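Local atomic coordinates of sugar fermentation stimulation protein homolog (PDB entry 4DAV), a protein that is a member of the SfsA family that holds DNA in this crystal and probably acts as a DNA-binding protein. Residues A[98-103]-A[119-124]; A[115-120]-A[158-163]; A[169-174]-A[205-210]. The protein carries 1 engineered substitution. All blocks are in the same frame, centred on the assembly; numbering follows the deposited sequence.

How the interactions relate
The three contacts lie in the PDDEXK-like part of the chain. Interaction 1 closes the first loop: the turn after helix 81-94 returns to the end of strand 115-122. Interaction 2 opens on that same strand before interaction 1 has closed, so the two loops cross and share Tyr119 and Leu120. It ties the strand to helix 151-165. Interaction 3 follows in series, pairing strand 170-176 with strand 207-215 in the same sheet. Interaction 1 touches interaction 3 through a salt bridge and apolar packing. Interaction 2 touches it through apolar side chains of the helix.

Interaction 1 (A[98-103]-A[119-124]); sequences PELEGC and YLIECS. Engineered in segment 119-124: Ile121 (natural residue Leu).
Cys103 and Cys123 face each other where the loop after helix 81-94 enters strand 104-108 and strand 115-122 runs out. This is the open end of an antiparallel strand pair in the PDDEXK-like domain. The two sulfurs meet at 3.3 Å, Cys103 SG to Cys123 SG. That is close for two sulfurs but far too long for a disulfide. Each SG stands beside its own backbone N and opposite its carbonyl carbon (chi1 -43° for Cys103, -66° for Cys123), and this turns both sulfurs toward the same side, where Leu100 lies. Leu100 is buried, and its CD2 branch comes within 4.2 Å of Cys123 SG.

The engineered Ile121, a leucine in the natural protein, points at the loop. Its CG2 branch presses on the CB of Cys103 at 3.5 Å. Leu100 CD2 touches the same methyl more lightly, 4.4 Å from Ile121 CG2. Ile92 of helix 81-94 packs against both Leu100 and Ile121, so helix, loop and strand share one apolar patch.

The loop makes a tight turn to reach this position. Glu101 is the centre of an inverse gamma turn, with a weak bond from Gly102 N to Leu100 O. At the angles of Gly102 (phi 155°) a side chain would run into the carbonyl O of Glu101. Regular backbone bonding starts one residue on, where Arg104 pairs with Glu122. Just before it, Cys103 CA offers a C-H...O contact to Glu122 O at 3.3 Å.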
loop_
_atom_site.group_PDB
_atom_site.type_symbol
_atom_site.label_atom_id
_atom_site.label_comp_id
_atom_site.label_asym_id
_atom_site.label_seq_id
_atom_site.Cartn_x
_atom_site.Cartn_y
_atom_site.Cartn_z
ATOM N N PRO A 98 0.962 10.619 14.284
ATOM C CA PRO A 98 1.100 11.914 14.964
ATOM C C PRO A 98 0.478 13.080 14.204
ATOM O O PRO A 98 0.019 14.043 14.815
ATOM C CB PRO A 98 2.619 12.104 15.040
ATOM C CG PRO A 98 3.131 11.399 13.849
ATOM C CD PRO A 98 2.245 10.184 13.699
ATOM N N GLU A 99 0.459 12.977 12.880
ATOM C CA GLU A 99 -0.025 14.050 12.021
ATOM C C GLU A 99 -1.556 14.189 12.085
ATOM O O GLU A 99 -2.103 15.250 11.773
ATOM C CB GLU A 99 0.405 13.792 10.572
ATOM C CG GLU A 99 1.908 13.509 10.372
ATOM C CD GLU A 99 2.779 14.759 10.354
ATOM O OE1 GLU A 99 2.239 15.888 10.368
ATOM O OE2 GLU A 99 4.020 14.606 10.306
ATOM N N LEU A 100 -2.236 13.115 12.487
ATOM C CA LEU A 100 -3.687 13.035 12.413
ATOM C C LEU A 100 -4.270 12.484 13.715
ATOM O O LEU A 100 -5.080 11.559 13.696
ATOM C CB LEU A 100 -4.081 12.133 11.235
ATOM C CG LEU A 100 -3.480 12.455 9.855
ATOM C CD1 LEU A 100 -3.214 11.182 9.069
ATOM C CD2 LEU A 100 -4.366 13.404 9.054
ATOM N N GLU A 101 -3.877 13.066 14.847
ATOM C CA GLU A 101 -4.312 12.573 16.162
ATOM C C GLU A 101 -5.708 13.071 16.553
ATOM O O GLU A 101 -5.925 13.512 17.685
ATOM C CB GLU A 101 -3.299 12.960 17.246
ATOM C CG GLU A 101 -1.984 12.223 17.152
ATOM C CD GLU A 101 -1.074 12.536 18.317
ATOM O OE1 GLU A 101 -0.702 13.720 18.479
ATOM O OE2 GLU A 101 -0.729 11.604 19.072
ATOM N N GLY A 102 -6.654 12.969 15.622
ATOM C CA GLY A 102 -8.039 13.373 15.861
ATOM C C GLY A 102 -8.729 13.742 14.564
ATOM O O GLY A 102 -9.104 14.900 14.363
ATOM N N CYS A 103 -8.884 12.755 13.680
ATOM C CA CYS A 103 -9.445 12.980 12.342
ATOM C C CYS A 103 -10.325 11.816 11.883
ATOM O O CYS A 103 -10.236 10.715 12.426
ATOM C CB CYS A 103 -8.318 13.209 11.331
ATOM S SG CYS A 103 -6.992 14.306 11.917
ATOM N N TYR A 119 -8.558 9.390 -0.214
ATOM C CA TYR A 119 -9.379 9.804 0.921
ATOM C C TYR A 119 -9.534 11.314 1.043
ATOM O O TYR A 119 -8.618 12.078 0.722
ATOM C CB TYR A 119 -8.783 9.280 2.226
ATOM C CG TYR A 119 -8.544 7.793 2.253
ATOM C CD1 TYR A 119 -9.544 6.911 2.642
ATOM C CD2 TYR A 119 -7.305 7.266 1.899
ATOM C CE1 TYR A 119 -9.317 5.538 2.671
ATOM C CE2 TYR A 119 -7.068 5.897 1.929
ATOM C CZ TYR A 119 -8.075 5.039 2.314
ATOM O OH TYR A 119 -7.833 3.687 2.337
ATOM N N LEU A 120 -10.712 11.728 1.508
ATOM C CA LEU A 120 -10.912 13.062 2.060
ATOM C C LEU A 120 -11.086 12.888 3.571
ATOM O O LEU A 120 -12.034 12.245 4.020
ATOM C CB LEU A 120 -12.137 13.744 1.435
ATOM C CG LEU A 120 -12.226 15.267 1.603
ATOM C CD1 LEU A 120 -11.062 15.944 0.895
ATOM C CD2 LEU A 120 -13.557 15.803 1.086
ATOM N N ILE A 121 -10.149 13.427 4.346
ATOM C CA ILE A 121 -10.177 13.316 5.805
ATOM C C ILE A 121 -10.559 14.670 6.403
ATOM O O ILE A 121 -10.270 15.718 5.811
ATOM C CB ILE A 121 -8.800 12.845 6.367
ATOM C CG1 ILE A 121 -8.666 11.321 6.279
ATOM C CG2 ILE A 121 -8.608 13.269 7.816
ATOM C CD1 ILE A 121 -7.387 10.782 6.915
ATOM N N GLU A 122 -11.210 14.641 7.565
ATOM C CA GLU A 122 -11.573 15.861 8.282
ATOM C C GLU A 122 -10.834 15.957 9.619
ATOM O O GLU A 122 -11.063 15.156 10.526
ATOM C CB GLU A 122 -13.085 15.921 8.512
ATOM C CG GLU A 122 -13.622 17.332 8.765
ATOM C CD GLU A 122 -13.619 18.220 7.516
ATOM O OE1 GLU A 122 -13.908 19.431 7.651
ATOM O OE2 GLU A 122 -13.335 17.715 6.405
ATOM N N CYS A 123 -9.937 16.940 9.716
ATOM C CA CYS A 123 -9.231 17.246 10.963
ATOM C C CYS A 123 -10.067 18.188 11.832
ATOM O O CYS A 123 -11.138 18.641 11.423
ATOM C CB CYS A 123 -7.874 17.904 10.671
ATOM S SG CYS A 123 -6.666 16.855 9.833
ATOM N N SER A 124 -9.568 18.468 13.033
ATOM C CA SER A 124 -10.120 19.528 13.876
ATOM C C SER A 124 -9.863 20.874 13.202
ATOM O O SER A 124 -10.729 21.750 13.193
ATOM C CB SER A 124 -9.480 19.503 15.267
ATOM O OG SER A 124 -10.266 20.213 16.208
#

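Interaction 2 (A[115-120]-A[158-163]); sequences SRLDYL and KELIKL. With nucleotides of chain D.
The guanidinium of Arg116 lies with one face against the sugar of DG10 of chain D. The ring oxygen O4' sits 3.0 Å above the guanidinium plane, offset toward the rim, and CZ is the atom nearest to it. Beside this, Arg116 NH2 meets C2' of DC9 of chain D obliquely at 3.6 Å. Arg116 NH1 comes to 3.7 Å from N3 of DG10 of chain D. O4' and N3 both line the minor groove, so the side chain reaches into that groove. It gets there as an extended rod from CG to NE (chi2 177°). With the side chain cut back to an alanine, the sugar of DG10 of chain D would probably lose its flat cover and the grip on the minor groove would weaken, while the backbone bond to the next phosphate could remain. That bond is nearly straight: Arg116 N donates to OP1 of DC11 of chain D at 2.9 Å and 179°.

The strand thus has DNA on one side and helix 151-165 on the other. This is the PDDEXK-like domain. Asp118, packed on a DNA phosphate, and Glu131 are placed as the acidic residues of that signature probably would be. Asp118 OD2 is held by Thr132 N.

Leu117 points the opposite way from Arg116, into the helix. Its CD1 meets Leu163 CD1 tip to tip at 3.9 Å and touches Leu160 CD2 at 4.3 Å. The other branch, Leu117 CD2, crosses Glu159 obliquely and rests on its CB at 4.2 Å. Val112 covers Leu117, Glu159 and Leu163. Ser115 sets its CB against Glu159 CG, while its OG accepts a hydrogen bond from Arg155 NE.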
loop_
_atom_site.group_PDB
_atom_site.type_symbol
_atom_site.label_atom_id
_atom_site.label_comp_id
_atom_site.label_asym_id
_atom_site.label_seq_id
_atom_site.Cartn_x
_atom_site.Cartn_y
_atom_site.Cartn_z
ATOM N N SER A 115 -9.437 13.045 -12.097
ATOM C CA SER A 115 -8.968 11.844 -11.400
ATOM C C SER A 115 -9.751 11.647 -10.104
ATOM O O SER A 115 -10.583 12.482 -9.736
ATOM C CB SER A 115 -7.474 11.967 -11.078
ATOM O OG SER A 115 -6.680 11.850 -12.245
ATOM N N ARG A 116 -9.485 10.535 -9.423
ATOM C CA ARG A 116 -9.974 10.318 -8.069
ATOM C C ARG A 116 -8.793 10.005 -7.152
ATOM O O ARG A 116 -7.962 9.151 -7.458
ATOM C CB ARG A 116 -10.998 9.184 -8.032
ATOM C CG ARG A 116 -12.263 9.470 -8.834
ATOM C CD ARG A 116 -13.214 8.285 -8.825
ATOM N NE ARG A 116 -14.091 8.270 -9.996
ATOM C CZ ARG A 116 -14.993 7.323 -10.259
ATOM N NH1 ARG A 116 -15.161 6.287 -9.436
ATOM N NH2 ARG A 116 -15.734 7.410 -11.362
ATOM N N LEU A 117 -8.715 10.730 -6.042
ATOM C CA LEU A 117 -7.717 10.483 -5.013
ATOM C C LEU A 117 -8.322 9.503 -4.022
ATOM O O LEU A 117 -9.479 9.139 -4.157
ATOM C CB LEU A 117 -7.323 11.791 -4.323
ATOM C CG LEU A 117 -6.802 12.884 -5.262
ATOM C CD1 LEU A 117 -6.473 14.145 -4.482
ATOM C CD2 LEU A 117 -5.587 12.403 -6.042
ATOM N N ASP A 118 -7.556 9.082 -3.025
ATOM C CA ASP A 118 -8.004 8.004 -2.147
ATOM C C ASP A 118 -8.981 8.461 -1.065
ATOM O O ASP A 118 -10.109 7.977 -1.015
ATOM C CB ASP A 118 -6.806 7.282 -1.531
ATOM C CG ASP A 118 -5.969 6.554 -2.572
ATOM O OD1 ASP A 118 -6.550 5.946 -3.499
ATOM O OD2 ASP A 118 -4.732 6.591 -2.466
ATOM N N TYR A 119 -8.558 9.390 -0.214
ATOM C CA TYR A 119 -9.379 9.804 0.921
ATOM C C TYR A 119 -9.534 11.314 1.043
ATOM O O TYR A 119 -8.618 12.078 0.722
ATOM C CB TYR A 119 -8.783 9.280 2.226
ATOM C CG TYR A 119 -8.544 7.793 2.253
ATOM C CD1 TYR A 119 -9.544 6.911 2.642
ATOM C CD2 TYR A 119 -7.305 7.266 1.899
ATOM C CE1 TYR A 119 -9.317 5.538 2.671
ATOM C CE2 TYR A 119 -7.068 5.897 1.929
ATOM C CZ TYR A 119 -8.075 5.039 2.314
ATOM O OH TYR A 119 -7.833 3.687 2.337
ATOM N N LEU A 120 -10.712 11.728 1.508
ATOM C CA LEU A 120 -10.912 13.062 2.060
ATOM C C LEU A 120 -11.086 12.888 3.571
ATOM O O LEU A 120 -12.034 12.245 4.020
ATOM C CB LEU A 120 -12.137 13.744 1.435
ATOM C CG LEU A 120 -12.226 15.267 1.603
ATOM C CD1 LEU A 120 -11.062 15.944 0.895
ATOM C CD2 LEU A 120 -13.557 15.803 1.086
ATOM N N LYS A 158 0.352 15.051 -9.405
ATOM C CA LYS A 158 0.033 16.381 -9.950
ATOM C C LYS A 158 -1.175 17.022 -9.282
ATOM O O LYS A 158 -1.141 18.205 -8.953
ATOM C CB LYS A 158 -0.205 16.323 -11.464
ATOM C CG LYS A 158 1.065 16.291 -12.287
ATOM C CD LYS A 158 0.749 16.391 -13.761
ATOM C CE LYS A 158 2.013 16.347 -14.602
ATOM N NZ LYS A 158 1.692 16.179 -16.042
ATOM N N GLU A 159 -2.243 16.254 -9.085
ATOM C CA GLU A 159 -3.431 16.780 -8.413
ATOM C C GLU A 159 -3.092 17.253 -6.997
ATOM O O GLU A 159 -3.661 18.242 -6.525
ATOM C CB GLU A 159 -4.558 15.742 -8.365
ATOM C CG GLU A 159 -5.124 15.335 -9.730
ATOM C CD GLU A 159 -5.861 16.454 -10.462
ATOM O OE1 GLU A 159 -6.283 17.448 -9.823
ATOM O OE2 GLU A 159 -6.022 16.326 -11.694
ATOM N N LEU A 160 -2.171 16.551 -6.328
ATOM C CA LEU A 160 -1.688 16.959 -5.002
ATOM C C LEU A 160 -0.826 18.222 -5.088
ATOM O O LEU A 160 -0.805 19.027 -4.156
ATOM C CB LEU A 160 -0.900 15.829 -4.322
ATOM C CG LEU A 160 -1.669 14.552 -3.957
ATOM C CD1 LEU A 160 -0.711 13.412 -3.651
ATOM C CD2 LEU A 160 -2.607 14.791 -2.779
ATOM N N ILE A 161 -0.111 18.377 -6.199
ATOM C CA ILE A 161 0.675 19.583 -6.464
ATOM C C ILE A 161 -0.249 20.752 -6.811
ATOM O O ILE A 161 -0.086 21.855 -6.285
ATOM C CB ILE A 161 1.691 19.363 -7.610
ATOM C CG1 ILE A 161 2.793 18.402 -7.162
ATOM C CG2 ILE A 161 2.309 20.693 -8.048
ATOM C CD1 ILE A 161 3.682 17.929 -8.289
ATOM N N LYS A 162 -1.217 20.496 -7.689
ATOM C CA LYS A 162 -2.207 21.497 -8.091
ATOM C C LYS A 162 -3.130 21.914 -6.935
ATOM O O LYS A 162 -3.672 23.017 -6.947
ATOM C CB LYS A 162 -3.051 20.978 -9.262
ATOM C CG LYS A 162 -3.820 22.068 -10.006
ATOM C CD LYS A 162 -5.312 21.762 -10.092
ATOM C CE LYS A 162 -6.113 23.006 -10.460
ATOM N NZ LYS A 162 -7.573 22.798 -10.280
ATOM N N LEU A 163 -3.310 21.038 -5.946
ATOM C CA LEU A 163 -4.113 21.357 -4.753
ATOM C C LEU A 163 -3.325 22.178 -3.720
ATOM O O LEU A 163 -3.826 23.182 -3.213
ATOM C CB LEU A 163 -4.662 20.076 -4.107
ATOM C CG LEU A 163 -5.935 19.505 -4.749
ATOM C CD1 LEU A 163 -6.074 18.001 -4.513
ATOM C CD2 LEU A 163 -7.164 20.241 -4.234
ATOM P P DG D 10 -12.894 7.240 -16.583
ATOM O OP1 DG D 10 -12.094 8.365 -17.111
ATOM O OP2 DG D 10 -12.872 5.927 -17.274
ATOM O "O5'" DG D 10 -12.494 6.987 -15.060
ATOM C "C5'" DG D 10 -12.556 8.061 -14.132
ATOM C "C4'" DG D 10 -12.060 7.564 -12.796
ATOM O "O4'" DG D 10 -12.883 6.447 -12.388
ATOM C "C3'" DG D 10 -10.629 7.048 -12.822
ATOM O "O3'" DG D 10 -9.963 7.467 -11.650
ATOM C "C2'" DG D 10 -10.783 5.531 -12.891
ATOM C "C1'" DG D 10 -12.069 5.325 -12.102
ATOM N N9 DG D 10 -12.816 4.108 -12.429
ATOM C C8 DG D 10 -13.203 3.645 -13.667
ATOM N N7 DG D 10 -13.872 2.523 -13.624
ATOM C C5 DG D 10 -13.937 2.222 -12.268
ATOM C C6 DG D 10 -14.533 1.127 -11.589
ATOM O O6 DG D 10 -15.148 0.165 -12.072
ATOM N N1 DG D 10 -14.369 1.210 -10.206
ATOM C C2 DG D 10 -13.706 2.229 -9.553
ATOM N N2 DG D 10 -13.641 2.154 -8.215
ATOM N N3 DG D 10 -13.142 3.261 -10.178
ATOM C C4 DG D 10 -13.295 3.192 -11.524
ATOM P P DC D 11 -8.377 7.287 -11.515
ATOM O OP1 DC D 11 -7.878 8.403 -10.675
ATOM O OP2 DC D 11 -7.813 7.037 -12.859
ATOM O "O5'" DC D 11 -8.268 5.920 -10.684
ATOM C "C5'" DC D 11 -8.805 5.898 -9.376
ATOM C "C4'" DC D 11 -8.751 4.501 -8.795
ATOM O "O4'" DC D 11 -9.742 3.659 -9.449
ATOM C "C3'" DC D 11 -7.399 3.800 -8.948
ATOM O "O3'" DC D 11 -7.002 3.291 -7.676
ATOM C "C2'" DC D 11 -7.685 2.695 -9.960
ATOM C "C1'" DC D 11 -9.152 2.393 -9.654
ATOM N N1 DC D 11 -9.906 1.608 -10.711
ATOM C C2 DC D 11 -10.693 0.524 -10.312
ATOM O O2 DC D 11 -10.772 0.236 -9.115
ATOM N N3 DC D 11 -11.354 -0.192 -11.251
ATOM C C4 DC D 11 -11.276 0.131 -12.545
ATOM N N4 DC D 11 -11.968 -0.617 -13.403
ATOM C C5 DC D 11 -10.484 1.229 -12.985
ATOM C C6 DC D 11 -9.826 1.926 -12.041
ATOM P P DC D 9 -17.343 6.087 -19.927
ATOM O OP1 DC D 9 -16.465 7.092 -20.567
ATOM O OP2 DC D 9 -17.134 4.639 -20.192
ATOM O "O5'" DC D 9 -17.280 6.289 -18.345
ATOM C "C5'" DC D 9 -17.273 7.584 -17.758
ATOM C "C4'" DC D 9 -16.814 7.451 -16.321
ATOM O "O4'" DC D 9 -17.730 6.602 -15.585
ATOM C "C3'" DC D 9 -15.465 6.771 -16.174
ATOM O "O3'" DC D 9 -14.414 7.723 -16.403
ATOM C "C2'" DC D 9 -15.546 6.207 -14.756
ATOM C "C1'" DC D 9 -17.036 5.912 -14.558
ATOM N N1 DC D 9 -17.421 4.436 -14.586
ATOM C C2 DC D 9 -17.489 3.687 -13.389
ATOM O O2 DC D 9 -17.234 4.222 -12.299
ATOM N N3 DC D 9 -17.833 2.370 -13.444
ATOM C C4 DC D 9 -18.108 1.791 -14.613
ATOM N N4 DC D 9 -18.442 0.496 -14.600
ATOM C C5 DC D 9 -18.048 2.523 -15.840
ATOM C C6 DC D 9 -17.705 3.820 -15.780
#

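Interaction 3 (A[169-174]-A[205-210]); sequences RAMIVF and GVEIRA
Ile172 and Ile208 lie side by side and point the same way, on the tightly packed face of two paired strands. Ile172 CG2 is only 3.5 Å from Ile208 CG1, closer than carbons usually sit. Phe174 extends this face. Its ring edge takes Ile208 CG2, 4.0 Å from Phe174 CE2, and Ile172 CG1 lies over one face near the rim. Phe184 stacks on the Phe174 ring. Ala210 keeps its CB against the CB of Phe174. Leu160 of helix 151-165 covers Ala170 and Ile172.

The backbone is that of a parallel pair in the central sheet of the PDDEXK-like domain. The chain between the strands passes through helix 192-203. Ile172 uses both its N and its O on strand 207-215: its N donates to Glu207 O, and its O accepts from Arg209 N. Phe174 N then donates to Arg209 O at 2.9 Å. The first rung, Glu207 N to Ala170 O, is weak.

The face of Met171, Glu207 and Arg209 is looser and more polar. Arg169 reaches over it from the start of the strand, and Arg169, Glu207 and Arg209 are all partly exposed. Arg169 NH2 donates to the syn lone pair of Glu207 OE2 at 2.7 Å and 159°. Guanidinium and carboxylate are nearly coplanar, 8° apart. The other oxygen, Glu207 OE1, takes Arg209 NH1 at 2.7 Å, so one carboxylate bridges two arginines. Glu207 is extended beyond CG (chi2 -175°), which carries its carboxylate out between them. Glu99 brings a second carboxylate close, and its OE2 pairs with Arg209 NH1; the arginines probably offset the crowding of negative charge. Met171 lies under this network and crosses Arg209 at about a right angle, with SD 4.0 Å from Arg209 CG.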
loop_
_atom_site.group_PDB
_atom_site.type_symbol
_atom_site.label_atom_id
_atom_site.label_comp_id
_atom_site.label_asym_id
_atom_site.label_seq_id
_atom_site.Cartn_x
_atom_site.Cartn_y
_atom_site.Cartn_z
ATOM N N ARG A 169 -4.696 21.638 1.677
ATOM C CA ARG A 169 -3.908 20.598 2.338
ATOM C C ARG A 169 -3.948 19.296 1.522
ATOM O O ARG A 169 -5.031 18.787 1.204
ATOM C CB ARG A 169 -4.436 20.330 3.750
ATOM C CG ARG A 169 -4.365 21.522 4.697
ATOM C CD ARG A 169 -4.481 21.075 6.151
ATOM N NE ARG A 169 -3.337 20.253 6.562
ATOM C CZ ARG A 169 -3.215 19.647 7.743
ATOM N NH1 ARG A 169 -4.167 19.755 8.669
ATOM N NH2 ARG A 169 -2.129 18.920 8.002
ATOM N N ALA A 170 -2.766 18.770 1.194
ATOM C CA ALA A 170 -2.631 17.552 0.399
ATOM C C ALA A 170 -1.490 16.676 0.941
ATOM O O ALA A 170 -0.358 17.144 1.080
ATOM C CB ALA A 170 -2.376 17.912 -1.058
ATOM N N MET A 171 -1.801 15.413 1.245
ATOM C CA MET A 171 -0.837 14.473 1.830
ATOM C C MET A 171 -0.695 13.217 0.963
ATOM O O MET A 171 -1.621 12.831 0.247
ATOM C CB MET A 171 -1.265 14.079 3.252
ATOM C CG MET A 171 -0.170 13.374 4.060
ATOM S SD MET A 171 -0.641 12.774 5.704
ATOM C CE MET A 171 -1.382 14.224 6.447
ATOM N N ILE A 172 0.477 12.590 1.024
ATOM C CA ILE A 172 0.682 11.291 0.396
ATOM C C ILE A 172 1.369 10.344 1.381
ATOM O O ILE A 172 2.435 10.656 1.919
ATOM C CB ILE A 172 1.459 11.410 -0.930
ATOM C CG1 ILE A 172 1.587 10.038 -1.602
ATOM C CG2 ILE A 172 2.820 12.026 -0.699
ATOM C CD1 ILE A 172 1.962 10.113 -3.059
ATOM N N VAL A 173 0.731 9.198 1.619
ATOM C CA VAL A 173 1.188 8.205 2.590
ATOM C C VAL A 173 1.647 6.923 1.895
ATOM O O VAL A 173 0.832 6.184 1.340
ATOM C CB VAL A 173 0.055 7.840 3.570
ATOM C CG1 VAL A 173 0.538 6.829 4.589
ATOM C CG2 VAL A 173 -0.474 9.089 4.258
ATOM N N PHE A 174 2.950 6.655 1.934
ATOM C CA PHE A 174 3.486 5.429 1.359
ATOM C C PHE A 174 3.329 4.302 2.372
ATOM O O PHE A 174 3.768 4.419 3.509
ATOM C CB PHE A 174 4.943 5.618 0.927
ATOM C CG PHE A 174 5.096 6.507 -0.277
ATOM C CD1 PHE A 174 4.711 6.060 -1.531
ATOM C CD2 PHE A 174 5.589 7.806 -0.153
ATOM C CE1 PHE A 174 4.816 6.867 -2.642
ATOM C CE2 PHE A 174 5.707 8.629 -1.270
ATOM C CZ PHE A 174 5.319 8.157 -2.515
ATOM N N GLY A 205 4.614 22.224 -0.311
ATOM C CA GLY A 205 3.907 22.050 0.959
ATOM C C GLY A 205 3.129 20.749 1.105
ATOM O O GLY A 205 2.477 20.538 2.129
ATOM N N VAL A 206 3.195 19.876 0.100
ATOM C CA VAL A 206 2.497 18.590 0.159
ATOM C C VAL A 206 3.194 17.677 1.161
ATOM O O VAL A 206 4.348 17.314 0.969
ATOM C CB VAL A 206 2.447 17.888 -1.219
ATOM C CG1 VAL A 206 1.729 16.548 -1.118
ATOM C CG2 VAL A 206 1.771 18.780 -2.251
ATOM N N GLU A 207 2.493 17.330 2.237
ATOM C CA GLU A 207 3.031 16.443 3.265
ATOM C C GLU A 207 3.258 15.021 2.709
ATOM O O GLU A 207 2.409 14.480 1.996
ATOM C CB GLU A 207 2.077 16.396 4.464
ATOM C CG GLU A 207 1.945 17.712 5.213
ATOM C CD GLU A 207 1.086 17.595 6.467
ATOM O OE1 GLU A 207 1.435 16.799 7.367
ATOM O OE2 GLU A 207 0.061 18.304 6.556
ATOM N N ILE A 208 4.417 14.442 3.022
ATOM C CA ILE A 208 4.782 13.103 2.572
ATOM C C ILE A 208 5.212 12.261 3.759
ATOM O O ILE A 208 6.230 12.546 4.391
ATOM C CB ILE A 208 5.940 13.130 1.562
ATOM C CG1 ILE A 208 5.544 13.947 0.332
ATOM C CG2 ILE A 208 6.339 11.709 1.171
ATOM C CD1 ILE A 208 6.354 13.617 -0.906
ATOM N N ARG A 209 4.426 11.228 4.056
ATOM C CA ARG A 209 4.717 10.296 5.145
ATOM C C ARG A 209 4.890 8.876 4.584
ATOM O O ARG A 209 4.555 8.605 3.423
ATOM C CB ARG A 209 3.590 10.325 6.185
ATOM C CG ARG A 209 3.135 11.736 6.634
ATOM C CD ARG A 209 4.191 12.480 7.453
ATOM N NE ARG A 209 4.956 13.471 6.684
ATOM C CZ ARG A 209 4.701 14.790 6.628
ATOM N NH1 ARG A 209 3.675 15.331 7.278
ATOM N NH2 ARG A 209 5.487 15.586 5.900
ATOM N N ALA A 210 5.432 7.980 5.408
ATOM C CA ALA A 210 5.604 6.573 5.035
ATOM C C ALA A 210 5.498 5.708 6.280
ATOM O O ALA A 210 6.141 5.996 7.289
ATOM C CB ALA A 210 6.940 6.361 4.347
#